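Local structure of glycosyltransferase (Streptomyces viridochromogenes, 2IUY) at residues 143-155 with 253-265. The protein probably transfers a sugar from a nucleotide donor during avilamycin A biosynthesis, as a retaining glycosyltransferase of family GT4 that binds UDP. Sequence-based numbering, arbitrary orientation.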
ATOM      1  N   ILE A 143     -10.147   4.288   6.323  1.00  6.90           N
ATOM      2  CA  ILE A 143      -9.742   5.218   5.293  1.00  7.58           C
ATOM      3  C   ILE A 143      -8.764   4.470   4.412  1.00  6.82           C
ATOM      4  O   ILE A 143      -7.700   4.118   4.874  1.00  8.59           O
ATOM      5  CB  ILE A 143      -9.104   6.565   5.857  1.00  7.86           C
ATOM      6  CG1 ILE A 143     -10.062   7.347   6.771  1.00  7.16           C
ATOM      7  CG2 ILE A 143      -8.720   7.456   4.715  1.00  8.11           C
ATOM      8  CD1 ILE A 143      -9.379   8.550   7.477  1.00  7.51           C
ATOM      9  N   PRO A 144      -9.146   4.181   3.151  1.00  6.73           N
ATOM     10  CA  PRO A 144      -8.311   3.293   2.324  1.00  5.47           C
ATOM     11  C   PRO A 144      -7.036   3.972   1.856  1.00  6.03           C
ATOM     12  O   PRO A 144      -6.855   5.206   2.090  1.00  6.03           O
ATOM     13  CB  PRO A 144      -9.268   2.924   1.168  1.00  7.38           C
ATOM     14  CG  PRO A 144     -10.159   4.122   1.024  1.00  4.51           C
ATOM     15  CD  PRO A 144     -10.391   4.580   2.446  1.00  5.68           C
ATOM     16  N   ILE A 145      -6.134   3.184   1.247  1.00  6.11           N
ATOM     17  CA  ILE A 145      -4.842   3.687   0.751  1.00  5.31           C
ATOM     18  C   ILE A 145      -5.052   4.700  -0.381  1.00  5.32           C
ATOM     19  O   ILE A 145      -5.827   4.442  -1.321  1.00  5.51           O
ATOM     20  CB  ILE A 145      -3.905   2.549   0.321  1.00  5.26           C
ATOM     21  CG1 ILE A 145      -3.497   1.668   1.535  1.00  6.84           C
ATOM     22  CG2 ILE A 145      -2.730   3.074  -0.431  1.00  3.83           C
ATOM     23  CD1 ILE A 145      -2.842   0.352   1.092  1.00  5.71           C
ATOM     24  N   PRO A 146      -4.393   5.876  -0.262  1.00  5.27           N
ATOM     25  CA  PRO A 146      -4.463   6.932  -1.260  1.00  5.67           C
ATOM     26  C   PRO A 146      -3.472   6.704  -2.393  1.00  7.05           C
ATOM     27  O   PRO A 146      -2.461   6.011  -2.229  1.00  5.49           O
ATOM     28  CB  PRO A 146      -4.026   8.178  -0.466  1.00  5.89           C
ATOM     29  CG  PRO A 146      -3.058   7.689   0.527  1.00  5.95           C
ATOM     30  CD  PRO A 146      -3.566   6.275   0.897  1.00  4.27           C
ATOM     31  N   VAL A 147      -3.768   7.319  -3.520  1.00  7.65           N
ATOM     32  CA  VAL A 147      -2.883   7.298  -4.626  1.00  8.38           C
ATOM     33  C   VAL A 147      -2.899   8.711  -5.268  1.00  8.96           C
ATOM     34  O   VAL A 147      -3.960   9.303  -5.456  1.00  8.75           O
ATOM     35  CB  VAL A 147      -3.272   6.096  -5.563  1.00  9.29           C
ATOM     36  CG1 VAL A 147      -4.568   6.298  -6.381  1.00  7.60           C
ATOM     37  CG2 VAL A 147      -2.126   5.637  -6.295  1.00 11.69           C
ATOM     38  N   ASP A 148      -1.713   9.251  -5.557  1.00  8.50           N
ATOM     39  CA  ASP A 148      -1.575  10.518  -6.286  1.00  8.46           C
ATOM     40  C   ASP A 148      -1.323  10.207  -7.764  1.00  8.57           C
ATOM     41  O   ASP A 148      -0.219   9.723  -8.139  1.00  7.72           O
ATOM     42  CB  ASP A 148      -0.411  11.315  -5.675  1.00  7.08           C
ATOM     43  CG  ASP A 148      -0.153  12.658  -6.366  1.00  9.47           C
ATOM     44  OD1 ASP A 148      -0.918  13.087  -7.269  1.00  9.83           O
ATOM     45  OD2 ASP A 148       0.849  13.303  -5.973  1.00 10.12           O
ATOM     46  N   PRO A 149      -2.318  10.510  -8.616  1.00  8.73           N
ATOM     47  CA  PRO A 149      -2.168  10.228 -10.030  1.00 10.07           C
ATOM     48  C   PRO A 149      -0.915  10.830 -10.644  1.00 11.32           C
ATOM     49  O   PRO A 149      -0.374  10.214 -11.576  1.00 11.93           O
ATOM     50  CB  PRO A 149      -3.433  10.810 -10.677  1.00 10.23           C
ATOM     51  CG  PRO A 149      -4.411  11.048  -9.527  1.00  9.98           C
ATOM     52  CD  PRO A 149      -3.625  11.097  -8.265  1.00  8.01           C
ATOM     53  N   ALA A 150      -0.434  11.972 -10.130  1.00 12.01           N
ATOM     54  CA  ALA A 150       0.794  12.612 -10.656  1.00 12.50           C
ATOM     55  C   ALA A 150       1.995  11.702 -10.518  1.00 12.76           C
ATOM     56  O   ALA A 150       2.956  11.841 -11.237  1.00 14.25           O
ATOM     57  CB  ALA A 150       1.082  13.999  -9.966  1.00 12.53           C
ATOM     58  N   ARG A 151       1.961  10.771  -9.580  1.00 13.37           N
ATOM     59  CA  ARG A 151       3.088   9.858  -9.377  1.00 13.12           C
ATOM     60  C   ARG A 151       3.039   8.671 -10.334  1.00 12.73           C
ATOM     61  O   ARG A 151       3.985   7.874 -10.361  1.00 12.81           O
ATOM     62  CB  ARG A 151       3.144   9.348  -7.928  1.00 13.12           C
ATOM     63  CG  ARG A 151       3.650  10.385  -6.923  1.00 14.90           C
ATOM     64  CD  ARG A 151       4.276   9.774  -5.658  1.00 15.48           C
ATOM     65  NE  ARG A 151       4.623  10.838  -4.698  1.00 19.73           N
ATOM     66  CZ  ARG A 151       5.812  11.444  -4.550  1.00 20.10           C
ATOM     67  NH1 ARG A 151       6.861  11.119  -5.292  1.00 20.29           N
ATOM     68  NH2 ARG A 151       5.950  12.415  -3.639  1.00 18.18           N
ATOM     69  N   TYR A 152       1.930   8.528 -11.063  1.00 11.14           N
ATOM     70  CA  TYR A 152       1.709   7.369 -11.933  1.00 12.23           C
ATOM     71  C   TYR A 152       1.538   7.797 -13.381  1.00 12.97           C
ATOM     72  O   TYR A 152       1.341   8.998 -13.684  1.00 11.12           O
ATOM     73  CB  TYR A 152       0.537   6.482 -11.433  1.00 12.22           C
ATOM     74  CG  TYR A 152       0.867   5.981 -10.033  1.00 12.18           C
ATOM     75  CD1 TYR A 152       1.588   4.787  -9.827  1.00 13.48           C
ATOM     76  CD2 TYR A 152       0.554   6.764  -8.919  1.00 11.62           C
ATOM     77  CE1 TYR A 152       1.948   4.388  -8.529  1.00 13.22           C
ATOM     78  CE2 TYR A 152       0.915   6.373  -7.645  1.00 13.86           C
ATOM     79  CZ  TYR A 152       1.595   5.204  -7.458  1.00 13.38           C
ATOM     80  OH  TYR A 152       1.910   4.893  -6.160  1.00 18.88           O
ATOM     81  N   ARG A 153       1.624   6.809 -14.268  1.00 13.70           N
ATOM     82  CA  ARG A 153       1.416   7.064 -15.673  1.00 13.88           C
ATOM     83  C   ARG A 153      -0.048   7.422 -15.923  1.00 13.35           C
ATOM     84  O   ARG A 153      -0.981   6.814 -15.357  1.00 14.01           O
ATOM     85  CB  ARG A 153       1.839   5.876 -16.537  1.00 14.32           C
ATOM     86  CG  ARG A 153       3.285   5.487 -16.460  1.00 14.97           C
ATOM     87  CD  ARG A 153       4.239   6.457 -17.167  1.00 19.86           C
ATOM     88  NE  ARG A 153       5.619   5.999 -16.984  1.00 17.15           N
ATOM     89  CZ  ARG A 153       6.565   6.655 -16.316  1.00 21.83           C
ATOM     90  NH1 ARG A 153       6.327   7.862 -15.797  1.00 22.19           N
ATOM     91  NH2 ARG A 153       7.791   6.124 -16.213  1.00 23.23           N
ATOM     92  N   SER A 154      -0.216   8.384 -16.810  1.00 12.01           N
ATOM     93  CA  SER A 154      -1.478   8.963 -17.121  1.00 11.45           C
ATOM     94  C   SER A 154      -1.953   8.472 -18.468  1.00 11.04           C
ATOM     95  O   SER A 154      -1.200   7.842 -19.223  1.00 12.34           O
ATOM     96  CB  SER A 154      -1.320  10.485 -17.138  1.00 11.97           C
ATOM     97  OG  SER A 154      -0.584  10.860 -18.290  1.00 10.19           O
ATOM     98  N   ALA A 155      -3.204   8.765 -18.797  1.00 11.53           N
ATOM     99  CA  ALA A 155      -3.748   8.442 -20.128  1.00 11.66           C
ATOM    100  C   ALA A 155      -2.914   9.115 -21.245  1.00 11.39           C
ATOM    101  O   ALA A 155      -2.628   8.493 -22.280  1.00 11.09           O
ATOM    102  CB  ALA A 155      -5.212   8.836 -20.218  1.00 10.92           C
ATOM    103  N   PRO A 253      -4.237  -6.002   4.721  1.00  9.45           N
ATOM    104  CA  PRO A 253      -4.763  -4.722   5.269  1.00  9.92           C
ATOM    105  C   PRO A 253      -5.356  -3.692   4.295  1.00  9.32           C
ATOM    106  O   PRO A 253      -6.497  -3.199   4.544  1.00  8.84           O
ATOM    107  CB  PRO A 253      -3.576  -4.124   6.048  1.00 10.04           C
ATOM    108  CG  PRO A 253      -2.596  -5.244   6.213  1.00 10.53           C
ATOM    109  CD  PRO A 253      -2.854  -6.270   5.146  1.00 10.58           C
ATOM    110  N   GLY A 254      -4.617  -3.396   3.210  1.00  8.53           N
ATOM    111  CA  GLY A 254      -4.971  -2.343   2.292  1.00  9.46           C
ATOM    112  C   GLY A 254      -4.555  -2.492   0.833  1.00 10.43           C
ATOM    113  O   GLY A 254      -5.167  -1.850  -0.051  1.00 10.24           O
ATOM    114  N   ALA A 255      -3.535  -3.315   0.560  1.00  9.80           N
ATOM    115  CA  ALA A 255      -3.161  -3.689  -0.816  1.00  9.56           C
ATOM    116  C   ALA A 255      -2.955  -2.487  -1.739  1.00  9.70           C
ATOM    117  O   ALA A 255      -3.747  -2.203  -2.630  1.00  8.61           O
ATOM    118  CB  ALA A 255      -4.168  -4.676  -1.435  1.00 10.07           C
ATOM    119  N   THR A 256      -1.881  -1.777  -1.483  1.00 10.73           N
ATOM    120  CA  THR A 256      -1.523  -0.583  -2.212  1.00 12.03           C
ATOM    121  C   THR A 256      -1.470  -0.857  -3.738  1.00 11.79           C
ATOM    122  O   THR A 256      -1.848  -0.013  -4.535  1.00 11.90           O
ATOM    123  CB  THR A 256      -0.150  -0.061  -1.671  1.00 12.57           C
ATOM    124  OG1 THR A 256       0.132   1.263  -2.208  1.00 16.33           O
ATOM    125  CG2 THR A 256       0.960  -1.025  -2.041  1.00 11.65           C
ATOM    126  N   VAL A 257      -1.058  -2.066  -4.138  1.00 11.32           N
ATOM    127  CA  VAL A 257      -0.919  -2.382  -5.581  1.00 10.29           C
ATOM    128  C   VAL A 257      -2.241  -2.239  -6.336  1.00  9.22           C
ATOM    129  O   VAL A 257      -2.227  -1.980  -7.516  1.00  8.40           O
ATOM    130  CB  VAL A 257      -0.334  -3.823  -5.839  1.00 11.03           C
ATOM    131  CG1 VAL A 257      -1.426  -4.933  -5.649  1.00  8.27           C
ATOM    132  CG2 VAL A 257       0.351  -3.893  -7.217  1.00 12.43           C
ATOM    133  N   VAL A 258      -3.371  -2.387  -5.638  1.00  7.70           N
ATOM    134  CA  VAL A 258      -4.692  -2.253  -6.271  1.00  6.85           C
ATOM    135  C   VAL A 258      -4.927  -0.810  -6.788  1.00  6.02           C
ATOM    136  O   VAL A 258      -5.299  -0.602  -7.964  1.00  5.05           O
ATOM    137  CB  VAL A 258      -5.854  -2.699  -5.318  1.00  6.32           C
ATOM    138  CG1 VAL A 258      -7.281  -2.432  -5.954  1.00  7.73           C
ATOM    139  CG2 VAL A 258      -5.762  -4.180  -4.976  1.00  6.11           C
ATOM    140  N   SER A 259      -4.717   0.173  -5.903  1.00  4.99           N
ATOM    141  CA  SER A 259      -4.903   1.583  -6.259  1.00  5.81           C
ATOM    142  C   SER A 259      -3.861   2.025  -7.272  1.00  6.86           C
ATOM    143  O   SER A 259      -4.154   2.835  -8.163  1.00  7.25           O
ATOM    144  CB  SER A 259      -4.917   2.501  -5.001  1.00  6.65           C
ATOM    145  OG  SER A 259      -3.698   2.354  -4.294  1.00  4.58           O
ATOM    146  N   GLU A 260      -2.650   1.476  -7.142  1.00  6.96           N
ATOM    147  CA  GLU A 260      -1.526   1.747  -8.058  1.00  8.24           C
ATOM    148  C   GLU A 260      -1.782   1.253  -9.471  1.00  7.84           C
ATOM    149  O   GLU A 260      -1.580   1.999 -10.413  1.00  9.54           O
ATOM    150  CB  GLU A 260      -0.214   1.173  -7.512  1.00  6.98           C
ATOM    151  CG  GLU A 260       0.174   1.980  -6.279  1.00 11.60           C
ATOM    152  CD  GLU A 260       1.547   1.707  -5.766  1.00 17.12           C
ATOM    153  OE1 GLU A 260       1.803   0.561  -5.380  1.00 19.37           O
ATOM    154  OE2 GLU A 260       2.367   2.671  -5.735  1.00 20.76           O
ATOM    155  N   ALA A 261      -2.208   0.000  -9.607  1.00  5.99           N
ATOM    156  CA  ALA A 261      -2.565  -0.522 -10.912  1.00  6.36           C
ATOM    157  C   ALA A 261      -3.654   0.328 -11.534  1.00  5.50           C
ATOM    158  O   ALA A 261      -3.513   0.790 -12.640  1.00  5.78           O
ATOM    159  CB  ALA A 261      -2.980  -2.035 -10.803  1.00  4.85           C
ATOM    160  N   ALA A 262      -4.749   0.558 -10.807  1.00  5.73           N
ATOM    161  CA  ALA A 262      -5.922   1.158 -11.414  1.00  5.72           C
ATOM    162  C   ALA A 262      -5.675   2.614 -11.806  1.00  5.96           C
ATOM    163  O   ALA A 262      -6.042   3.053 -12.908  1.00  7.01           O
ATOM    164  CB  ALA A 262      -7.123   1.030 -10.465  1.00  6.25           C
ATOM    165  N   VAL A 263      -5.033   3.373 -10.947  1.00  5.59           N
ATOM    166  CA  VAL A 263      -4.712   4.769 -11.316  1.00  5.86           C
ATOM    167  C   VAL A 263      -3.712   4.798 -12.495  1.00  6.63           C
ATOM    168  O   VAL A 263      -3.587   5.818 -13.176  1.00  5.88           O
ATOM    169  CB  VAL A 263      -4.166   5.528 -10.147  1.00  6.31           C
ATOM    170  CG1 VAL A 263      -2.634   5.281 -10.038  1.00  6.87           C
ATOM    171  CG2 VAL A 263      -4.430   7.012 -10.310  1.00  5.97           C
ATOM    172  N   SER A 264      -2.995   3.692 -12.726  1.00  6.64           N
ATOM    173  CA  SER A 264      -2.119   3.603 -13.912  1.00  7.90           C
ATOM    174  C   SER A 264      -2.892   3.054 -15.116  1.00  8.56           C
ATOM    175  O   SER A 264      -2.284   2.750 -16.140  1.00  8.46           O
ATOM    176  CB  SER A 264      -0.895   2.714 -13.678  1.00  7.36           C
ATOM    177  OG  SER A 264      -0.180   3.096 -12.513  1.00  6.15           O
ATOM    178  N   GLY A 265      -4.218   2.942 -14.981  1.00  8.53           N
ATOM    179  CA  GLY A 265      -5.078   2.434 -16.062  1.00  9.23           C
ATOM    180  C   GLY A 265      -5.110   0.925 -16.229  1.00  9.19           C
ATOM    181  O   GLY A 265      -5.270   0.432 -17.344  1.00 10.88           O
TER
HETATM  182  O   HOH W   1      -6.920   0.294   0.322  1.00  3.41           O
HETATM  183  O   HOH W   2      -0.097   4.264  -2.117  1.00 27.23           O
HETATM  184  O   HOH W   3       2.255   3.866 -13.504  1.00  7.68           O
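Tyr152 and Val263 cross at about a right angle. Tyr152 CB sits 3.6 Å from Ser264 OG, and Val263 CG1 meets the ring obliquely, 3.6 Å from Tyr152 CG. Farther out, Tyr152 CE1 and CZ pass Glu260 CG, and the hydroxyl points to the carboxylate; the 2.3 Å between Tyr152 OH and Glu260 OE2 is very short and doubtful as a length. Glu260 OE2 lies near the ring plane, at its edge; ring and carboxylate planes stand 77° apart. Val147 CG2 reaches Val263 CG1 tip to tip (3.8 Å), while Pro149 packs on the other methyl, CG2. With CG1 anti to the carbonyl carbon and chi2 extended (167°), Ile145 CD1 comes within 3.3 Å of Gly254 C. Three waters join the segments, one linking Pro146 O to Thr256 OG1, another Arg153 N to Ser264 OG. The 143-155 linker, leading into strand 165-168 of the C-terminal Rossmann-like domain of this GT-B fold, packs along one side of helix 256-263, pairing Ile145 with Thr256, Val147 with Ser259 and Pro149 with Val263. Thr256, Val257 and Glu260 bind UDP, absent from this model. Glu260 OE1 is salt-bridged to Arg225, also UDP-binding; if the tyrosine bond is real, separate partners for the two oxygens would limit carboxylate rotation.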